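Local coordinates for protein aromatic-amino-acid:2-oxoglutarate transaminase (Candida albicans, PDB 6HND) that probably catalyses pyridoxal-phosphate-dependent transfer of the amino group between aromatic amino acids or 2-aminoadipate and 2-oxoglutarate, at residues B[61-64]-B[65-68]; B[256-259]-B[260-264]; B[511-514]-B[515-519]. All coordinates share one frame; numbering follows the deposited sequence.

Contact 1: B[61-64]-B[65-68]; sequences VDYP and FQKI
Gln66 reaches back round a turn to Asp62 and closes it with its side-chain amide. The carbonyl end does the main work: the backbone N of Asp62 donates to Gln66 OE1 over 2.7 Å, nearly straight at 166°. On the other branch of the amide, Gln66 NE2 makes a weak, bent bond to Asp62 OD2 at 3.4 Å. The second carboxylate oxygen, Asp62 OD1, is hydrogen-bonded to Ser108 OG, so OD1 has the firmer partner and OD2 the weak one. The backbone inside this loop makes a type II beta turn from Tyr63 to Gln66, in which Gln66 N donates to Tyr63 O at 3.2 Å. Phe65, in the third position of the turn, takes a positive phi of 72°, a conformation more often seen with glycine or asparagine there.

Tyr63 CG sits between its backbone N and carbonyl carbon (chi1 54°), which folds the ring over the aliphatic part of Gln66. Gln66 CB lies 3.8 Å from the centroid of the Tyr63 ring, a CH-pi contact over the face, and Gln66 CG comes within 3.5 Å of Tyr63 CZ. The ring thus covers the chain that carries the amide to Asp62. Farther round, Pro64 CB packs on Phe65 CD2 at 3.6 Å.

This turn follows strand 53-60, in the loop leading to strand 109-113. Val61 and Pro64 rest on Trp398 of helix 392-418, while the Phe65 ring meets Phe50 of the second subunit edge-to-face, and the backbones of Val61 and Phe65 also hydrogen-bond to that subunit.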
loop_
_atom_site.group_PDB
_atom_site.type_symbol
_atom_site.label_atom_id
_atom_site.label_comp_id
_atom_site.label_asym_id
_atom_site.label_seq_id
_atom_site.Cartn_x
_atom_site.Cartn_y
_atom_site.Cartn_z
ATOM N N VAL B 61 -6.728 20.307 15.892
ATOM C CA VAL B 61 -7.938 20.744 16.637
ATOM C C VAL B 61 -7.856 20.069 17.998
ATOM O O VAL B 61 -7.129 19.071 18.106
ATOM C CB VAL B 61 -9.228 20.403 15.869
ATOM C CG1 VAL B 61 -9.229 21.094 14.522
ATOM C CG2 VAL B 61 -9.451 18.900 15.697
ATOM N N ASP B 62 -8.533 20.631 18.998
ATOM C CA ASP B 62 -8.602 20.080 20.379
ATOM C C ASP B 62 -9.816 19.161 20.498
ATOM O O ASP B 62 -9.780 18.231 21.331
ATOM C CB ASP B 62 -8.640 21.213 21.395
ATOM C CG ASP B 62 -7.384 22.037 21.304
ATOM O OD1 ASP B 62 -6.290 21.442 21.441
ATOM O OD2 ASP B 62 -7.514 23.228 21.033
ATOM N N TYR B 63 -10.843 19.405 19.688
ATOM C CA TYR B 63 -12.102 18.626 19.710
ATOM C C TYR B 63 -12.656 18.625 18.293
ATOM O O TYR B 63 -12.436 19.572 17.520
ATOM C CB TYR B 63 -13.073 19.178 20.771
ATOM C CG TYR B 63 -13.373 20.653 20.649
ATOM C CD1 TYR B 63 -14.404 21.109 19.840
ATOM C CD2 TYR B 63 -12.628 21.603 21.337
ATOM C CE1 TYR B 63 -14.665 22.461 19.690
ATOM C CE2 TYR B 63 -12.885 22.961 21.209
ATOM C CZ TYR B 63 -13.902 23.390 20.374
ATOM O OH TYR B 63 -14.160 24.727 20.222
ATOM N N PRO B 64 -13.372 17.549 17.910
ATOM C CA PRO B 64 -14.021 17.494 16.605
ATOM C C PRO B 64 -14.884 18.738 16.385
ATOM O O PRO B 64 -15.575 19.126 17.308
ATOM C CB PRO B 64 -14.901 16.226 16.641
ATOM C CG PRO B 64 -14.374 15.396 17.810
ATOM C CD PRO B 64 -13.554 16.319 18.695
ATOM N N PHE B 65 -14.850 19.284 15.164
ATOM C CA PHE B 65 -15.666 20.438 14.693
ATOM C C PHE B 65 -15.197 21.758 15.316
ATOM O O PHE B 65 -15.906 22.726 15.103
ATOM C CB PHE B 65 -17.157 20.174 14.935
ATOM C CG PHE B 65 -17.608 18.971 14.154
ATOM C CD1 PHE B 65 -17.985 19.092 12.824
ATOM C CD2 PHE B 65 -17.553 17.706 14.708
ATOM C CE1 PHE B 65 -18.342 17.972 12.086
ATOM C CE2 PHE B 65 -17.906 16.591 13.963
ATOM C CZ PHE B 65 -18.284 16.722 12.656
ATOM N N GLN B 66 -14.045 21.812 15.995
ATOM C CA GLN B 66 -13.437 23.100 16.426
ATOM C C GLN B 66 -13.198 23.987 15.198
ATOM O O GLN B 66 -12.691 23.464 14.194
ATOM C CB GLN B 66 -12.117 22.894 17.171
ATOM C CG GLN B 66 -11.619 24.161 17.862
ATOM C CD GLN B 66 -10.273 23.996 18.526
ATOM O OE1 GLN B 66 -9.530 23.056 18.259
ATOM N NE2 GLN B 66 -9.928 24.948 19.377
ATOM N N LYS B 67 -13.538 25.278 15.301
ATOM C CA LYS B 67 -13.330 26.329 14.262
ATOM C C LYS B 67 -12.096 27.148 14.656
ATOM O O LYS B 67 -12.130 27.767 15.737
ATOM C CB LYS B 67 -14.577 27.213 14.118
ATOM C CG LYS B 67 -15.403 26.985 12.857
ATOM C CD LYS B 67 -15.906 25.559 12.690
ATOM C CE LYS B 67 -16.821 25.359 11.496
ATOM N NZ LYS B 67 -17.392 23.990 11.498
ATOM N N ILE B 68 -11.045 27.124 13.819
ATOM C CA ILE B 68 -9.700 27.725 14.099
ATOM C C ILE B 68 -9.641 29.127 13.480
ATOM O O ILE B 68 -9.943 29.202 12.271
ATOM C CB ILE B 68 -8.562 26.817 13.568
ATOM C CG1 ILE B 68 -8.627 25.386 14.124
ATOM C CG2 ILE B 68 -7.200 27.455 13.826
ATOM C CD1 ILE B 68 -8.254 25.253 15.591
#

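Contact 2: B[256-259]-B[260-264]; sequences FTQS and LEFRK
This is a helix N-terminal cap, with Ser259 in the N-cap position where the loop after strand 243-246 enters helix 260-272. Ser259 OG accepts from Phe262 N at 2.9 Å. Its chi1 of 74° swings the hydroxyl between its own N and carbonyl carbon, bringing the oxygen over the first turn of the helix. From the same residue, Ser259 O receives Arg263 N at 3.0 Å, the first i to i+4 bond of the helix.

Arg263 also folds its side chain back onto the loop. Its NE and NH2 both donate to Gln258 O, at 2.7 and 2.8 Å, and this oxygen lies in the guanidinium plane. NH2 approaches on a lone pair in the carbonyl plane, whereas NE comes from well above that plane. Alongside, Gln258 CG packs obliquely against Phe262 CD1 at 3.6 Å, and Gln258 OE1 bonds to Tyr324 OH.

Arg263 NH2 also bonds to Thr249 OG1, and NH1 has a long, weak ion pair with Glu279. Two N-H groups on one oxygen should fix the rotation of the guanidinium, which meets the loop by its edge; the serine hydroxyl gives an acceptor to an amide of the first turn, which has no carbonyl four residues earlier within the helix.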
loop_
_atom_site.group_PDB
_atom_site.type_symbol
_atom_site.label_atom_id
_atom_site.label_comp_id
_atom_site.label_asym_id
_atom_site.label_seq_id
_atom_site.Cartn_x
_atom_site.Cartn_y
_atom_site.Cartn_z
ATOM N N PHE B 256 -25.271 -4.414 14.872
ATOM C CA PHE B 256 -25.326 -5.326 16.051
ATOM C C PHE B 256 -23.940 -5.485 16.692
ATOM O O PHE B 256 -22.902 -5.273 16.035
ATOM C CB PHE B 256 -25.901 -6.697 15.686
ATOM C CG PHE B 256 -27.365 -6.703 15.310
ATOM C CD1 PHE B 256 -28.320 -6.205 16.176
ATOM C CD2 PHE B 256 -27.791 -7.234 14.105
ATOM C CE1 PHE B 256 -29.663 -6.202 15.835
ATOM C CE2 PHE B 256 -29.139 -7.238 13.766
ATOM C CZ PHE B 256 -30.073 -6.721 14.632
ATOM N N THR B 257 -23.942 -5.799 17.980
ATOM C CA THR B 257 -22.736 -5.995 18.813
ATOM C C THR B 257 -22.889 -7.286 19.610
ATOM O O THR B 257 -23.898 -7.414 20.351
ATOM C CB THR B 257 -22.483 -4.823 19.756
ATOM O OG1 THR B 257 -22.262 -3.679 18.945
ATOM C CG2 THR B 257 -21.291 -5.043 20.662
ATOM N N GLN B 258 -21.936 -8.204 19.443
ATOM C CA GLN B 258 -21.938 -9.515 20.133
ATOM C C GLN B 258 -21.584 -9.257 21.595
ATOM O O GLN B 258 -20.577 -8.561 21.834
ATOM C CB GLN B 258 -20.950 -10.490 19.483
ATOM C CG GLN B 258 -21.355 -10.952 18.095
ATOM C CD GLN B 258 -20.242 -11.722 17.427
ATOM O OE1 GLN B 258 -19.270 -12.140 18.060
ATOM N NE2 GLN B 258 -20.380 -11.923 16.134
ATOM N N SER B 259 -22.402 -9.782 22.511
ATOM C CA SER B 259 -22.140 -9.819 23.972
ATOM C C SER B 259 -20.860 -10.615 24.247
ATOM O O SER B 259 -20.466 -11.460 23.394
ATOM C CB SER B 259 -23.302 -10.434 24.711
ATOM O OG SER B 259 -23.328 -11.841 24.511
ATOM N N LEU B 260 -20.262 -10.405 25.418
ATOM C CA LEU B 260 -19.124 -11.234 25.881
ATOM C C LEU B 260 -19.543 -12.709 25.864
ATOM O O LEU B 260 -18.789 -13.511 25.312
ATOM C CB LEU B 260 -18.685 -10.777 27.267
ATOM C CG LEU B 260 -17.587 -11.616 27.922
ATOM C CD1 LEU B 260 -16.355 -11.760 27.015
ATOM C CD2 LEU B 260 -17.220 -11.020 29.282
ATOM N N GLU B 261 -20.737 -13.053 26.350
ATOM C CA GLU B 261 -21.118 -14.481 26.493
ATOM C C GLU B 261 -21.341 -15.100 25.095
ATOM O O GLU B 261 -20.961 -16.275 24.891
ATOM C CB GLU B 261 -22.239 -14.609 27.537
ATOM C CG GLU B 261 -23.656 -14.548 27.007
ATOM C CD GLU B 261 -24.696 -14.886 28.075
ATOM O OE1 GLU B 261 -25.704 -15.547 27.732
ATOM O OE2 GLU B 261 -24.485 -14.489 29.256
ATOM N N PHE B 262 -21.862 -14.323 24.145
ATOM C CA PHE B 262 -22.007 -14.739 22.724
ATOM C C PHE B 262 -20.621 -15.025 22.115
ATOM O O PHE B 262 -20.434 -16.057 21.471
ATOM C CB PHE B 262 -22.797 -13.677 21.955
ATOM C CG PHE B 262 -23.199 -14.096 20.569
ATOM C CD1 PHE B 262 -22.280 -14.079 19.526
ATOM C CD2 PHE B 262 -24.486 -14.527 20.309
ATOM C CE1 PHE B 262 -22.654 -14.456 18.240
ATOM C CE2 PHE B 262 -24.856 -14.917 19.032
ATOM C CZ PHE B 262 -23.935 -14.900 18.005
ATOM N N ARG B 263 -19.647 -14.148 22.351
ATOM C CA ARG B 263 -18.261 -14.334 21.844
ATOM C C ARG B 263 -17.632 -15.606 22.429
ATOM O O ARG B 263 -16.898 -16.281 21.690
ATOM C CB ARG B 263 -17.388 -13.122 22.153
ATOM C CG ARG B 263 -17.796 -11.862 21.407
ATOM C CD ARG B 263 -17.301 -10.610 22.120
ATOM N NE ARG B 263 -18.043 -9.474 21.626
ATOM C CZ ARG B 263 -17.590 -8.597 20.744
ATOM N NH1 ARG B 263 -16.340 -8.642 20.309
ATOM N NH2 ARG B 263 -18.385 -7.622 20.347
ATOM N N LYS B 264 -17.903 -15.943 23.695
ATOM C CA LYS B 264 -17.323 -17.167 24.301
ATOM C C LYS B 264 -17.858 -18.368 23.541
ATOM O O LYS B 264 -17.073 -19.274 23.304
ATOM C CB LYS B 264 -17.611 -17.251 25.799
ATOM C CG LYS B 264 -16.921 -16.161 26.613
ATOM C CD LYS B 264 -16.821 -16.451 28.100
ATOM C CE LYS B 264 -16.668 -15.183 28.911
ATOM N NZ LYS B 264 -16.163 -15.478 30.269
#

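Contact 3: B[511-514]-B[515-519]; sequences DAVY and EFFSN
Tyr514 O is gripped twice by Ser518, one turn further along the helix. Ser518 N gives the regular i to i+4 bond at 2.9 Å, and the hydroxyl Ser518 OG adds a second at 2.7 Å, coming from above the carbonyl plane, 45° out of it. A chi1 of -51° puts Ser518 OG anti to its own carbonyl carbon and beside its N, which turns the hydroxyl back along the helix towards that oxygen. The same OG lies over one face of the Tyr514 ring, nearer the ring's margin than its centre, 3.3 Å from Tyr514 CE2.

Round the helix, Val513 and Phe517 run abreast from the backbone. Val513 CG1 touches Phe517 CD1 at 3.7 Å, and Val513 O lies at the edge of the Phe517 ring, in its plane. The backbone bond from Phe517 N to Val513 O, 2.9 Å long, runs beneath this pair. Their apolar side faces strand 438-443, where Val513 packs on Phe441 and Phe517 on Ile443; Phe517 also stacks with Tyr427. Elsewhere on the helix, Glu515 OE2 is hydrogen-bonded to Tyr465 OH of helix 451-465, on which Ala512 and Phe516 also pack.

A serine hydroxyl bonded to the carbonyl four residues earlier is a familiar feature of alpha-helices. Here it occurs in the last turn of helix 499-518, an amphipathic C-terminal helix laid against a sheet and a neighbouring helix.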
loop_
_atom_site.group_PDB
_atom_site.type_symbol
_atom_site.label_atom_id
_atom_site.label_comp_id
_atom_site.label_asym_id
_atom_site.label_seq_id
_atom_site.Cartn_x
_atom_site.Cartn_y
_atom_site.Cartn_z
ATOM N N ASP B 511 -40.585 10.522 5.051
ATOM C CA ASP B 511 -41.569 11.115 4.102
ATOM C C ASP B 511 -41.654 10.220 2.857
ATOM O O ASP B 511 -42.767 9.876 2.414
ATOM C CB ASP B 511 -41.163 12.517 3.644
ATOM C CG ASP B 511 -41.322 13.667 4.632
ATOM O OD1 ASP B 511 -41.958 13.491 5.709
ATOM O OD2 ASP B 511 -40.788 14.757 4.303
ATOM N N ALA B 512 -40.509 9.852 2.292
ATOM C CA ALA B 512 -40.442 8.985 1.095
ATOM C C ALA B 512 -41.079 7.612 1.380
ATOM O O ALA B 512 -41.813 7.121 0.517
ATOM C CB ALA B 512 -39.006 8.860 0.658
ATOM N N VAL B 513 -40.817 7.000 2.547
ATOM C CA VAL B 513 -41.373 5.655 2.880
ATOM C C VAL B 513 -42.883 5.796 3.061
ATOM O O VAL B 513 -43.633 4.944 2.514
ATOM C CB VAL B 513 -40.726 4.980 4.107
ATOM C CG1 VAL B 513 -41.338 3.603 4.316
ATOM C CG2 VAL B 513 -39.209 4.854 4.005
ATOM N N TYR B 514 -43.308 6.826 3.795
ATOM C CA TYR B 514 -44.734 7.165 4.023
ATOM C C TYR B 514 -45.477 7.255 2.687
ATOM O O TYR B 514 -46.512 6.583 2.541
ATOM C CB TYR B 514 -44.917 8.492 4.759
ATOM C CG TYR B 514 -46.370 8.733 5.084
ATOM C CD1 TYR B 514 -46.977 8.022 6.105
ATOM C CD2 TYR B 514 -47.157 9.598 4.333
ATOM C CE1 TYR B 514 -48.319 8.183 6.396
ATOM C CE2 TYR B 514 -48.508 9.770 4.613
ATOM C CZ TYR B 514 -49.094 9.057 5.649
ATOM O OH TYR B 514 -50.418 9.171 5.969
ATOM N N GLU B 515 -44.976 8.058 1.744
ATOM C CA GLU B 515 -45.648 8.222 0.434
ATOM C C GLU B 515 -45.686 6.861 -0.244
ATOM O O GLU B 515 -46.732 6.509 -0.812
ATOM C CB GLU B 515 -44.969 9.252 -0.464
ATOM C CG GLU B 515 -45.884 9.770 -1.579
ATOM C CD GLU B 515 -45.165 10.223 -2.848
ATOM O OE1 GLU B 515 -45.319 9.539 -3.908
ATOM O OE2 GLU B 515 -44.433 11.244 -2.785
ATOM N N PHE B 516 -44.600 6.102 -0.172
ATOM C CA PHE B 516 -44.471 4.829 -0.927
ATOM C C PHE B 516 -45.554 3.866 -0.430
ATOM O O PHE B 516 -46.245 3.249 -1.283
ATOM C CB PHE B 516 -43.047 4.286 -0.824
ATOM C CG PHE B 516 -42.857 2.900 -1.374
ATOM C CD1 PHE B 516 -42.694 2.693 -2.730
ATOM C CD2 PHE B 516 -42.777 1.817 -0.529
ATOM C CE1 PHE B 516 -42.505 1.419 -3.237
ATOM C CE2 PHE B 516 -42.586 0.544 -1.030
ATOM C CZ PHE B 516 -42.457 0.343 -2.384
ATOM N N PHE B 517 -45.731 3.780 0.893
ATOM C CA PHE B 517 -46.773 2.948 1.557
ATOM C C PHE B 517 -48.188 3.471 1.235
ATOM O O PHE B 517 -49.058 2.646 0.851
ATOM C CB PHE B 517 -46.493 2.841 3.060
ATOM C CG PHE B 517 -45.653 1.641 3.442
ATOM C CD1 PHE B 517 -44.280 1.628 3.212
ATOM C CD2 PHE B 517 -46.245 0.506 3.983
ATOM C CE1 PHE B 517 -43.515 0.528 3.559
ATOM C CE2 PHE B 517 -45.485 -0.599 4.316
ATOM C CZ PHE B 517 -44.120 -0.581 4.108
ATOM N N SER B 518 -48.410 4.785 1.329
ATOM C CA SER B 518 -49.693 5.461 0.979
ATOM C C SER B 518 -50.074 5.140 -0.478
ATOM O O SER B 518 -51.276 4.936 -0.739
ATOM C CB SER B 518 -49.621 6.950 1.208
ATOM O OG SER B 518 -49.128 7.237 2.519
ATOM N N ASN B 519 -49.081 5.058 -1.373
ATOM C CA ASN B 519 -49.258 4.751 -2.816
ATOM C C ASN B 519 -49.542 3.259 -3.056
ATOM O O ASN B 519 -49.670 2.896 -4.240
ATOM C CB ASN B 519 -48.030 5.163 -3.633
ATOM C CG ASN B 519 -47.777 6.652 -3.627
ATOM O OD1 ASN B 519 -48.581 7.421 -3.112
ATOM N ND2 ASN B 519 -46.645 7.061 -4.170
#

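From the N terminus the three contacts follow one another in series, none enclosing or crossing another: contact 1 closes a turn, contact 2 caps a helix start and contact 3 spans the last turns of a helix. Contact 1 forms the start of the loop after strand 53-60, next to helix 392-418. Contact 2 starts helix 260-272, which leads from strand 243-246 to strand 276-280; its Thr257 side chain lies about 12 Å from pyridoxal phosphate. Contact 3 ends helix 499-518. Their centres are 35 to 39 Å apart and none touches another: contact 1 borders the second subunit, contact 2 lies by the seven-stranded sheet, contact 3 by the four-stranded antiparallel one.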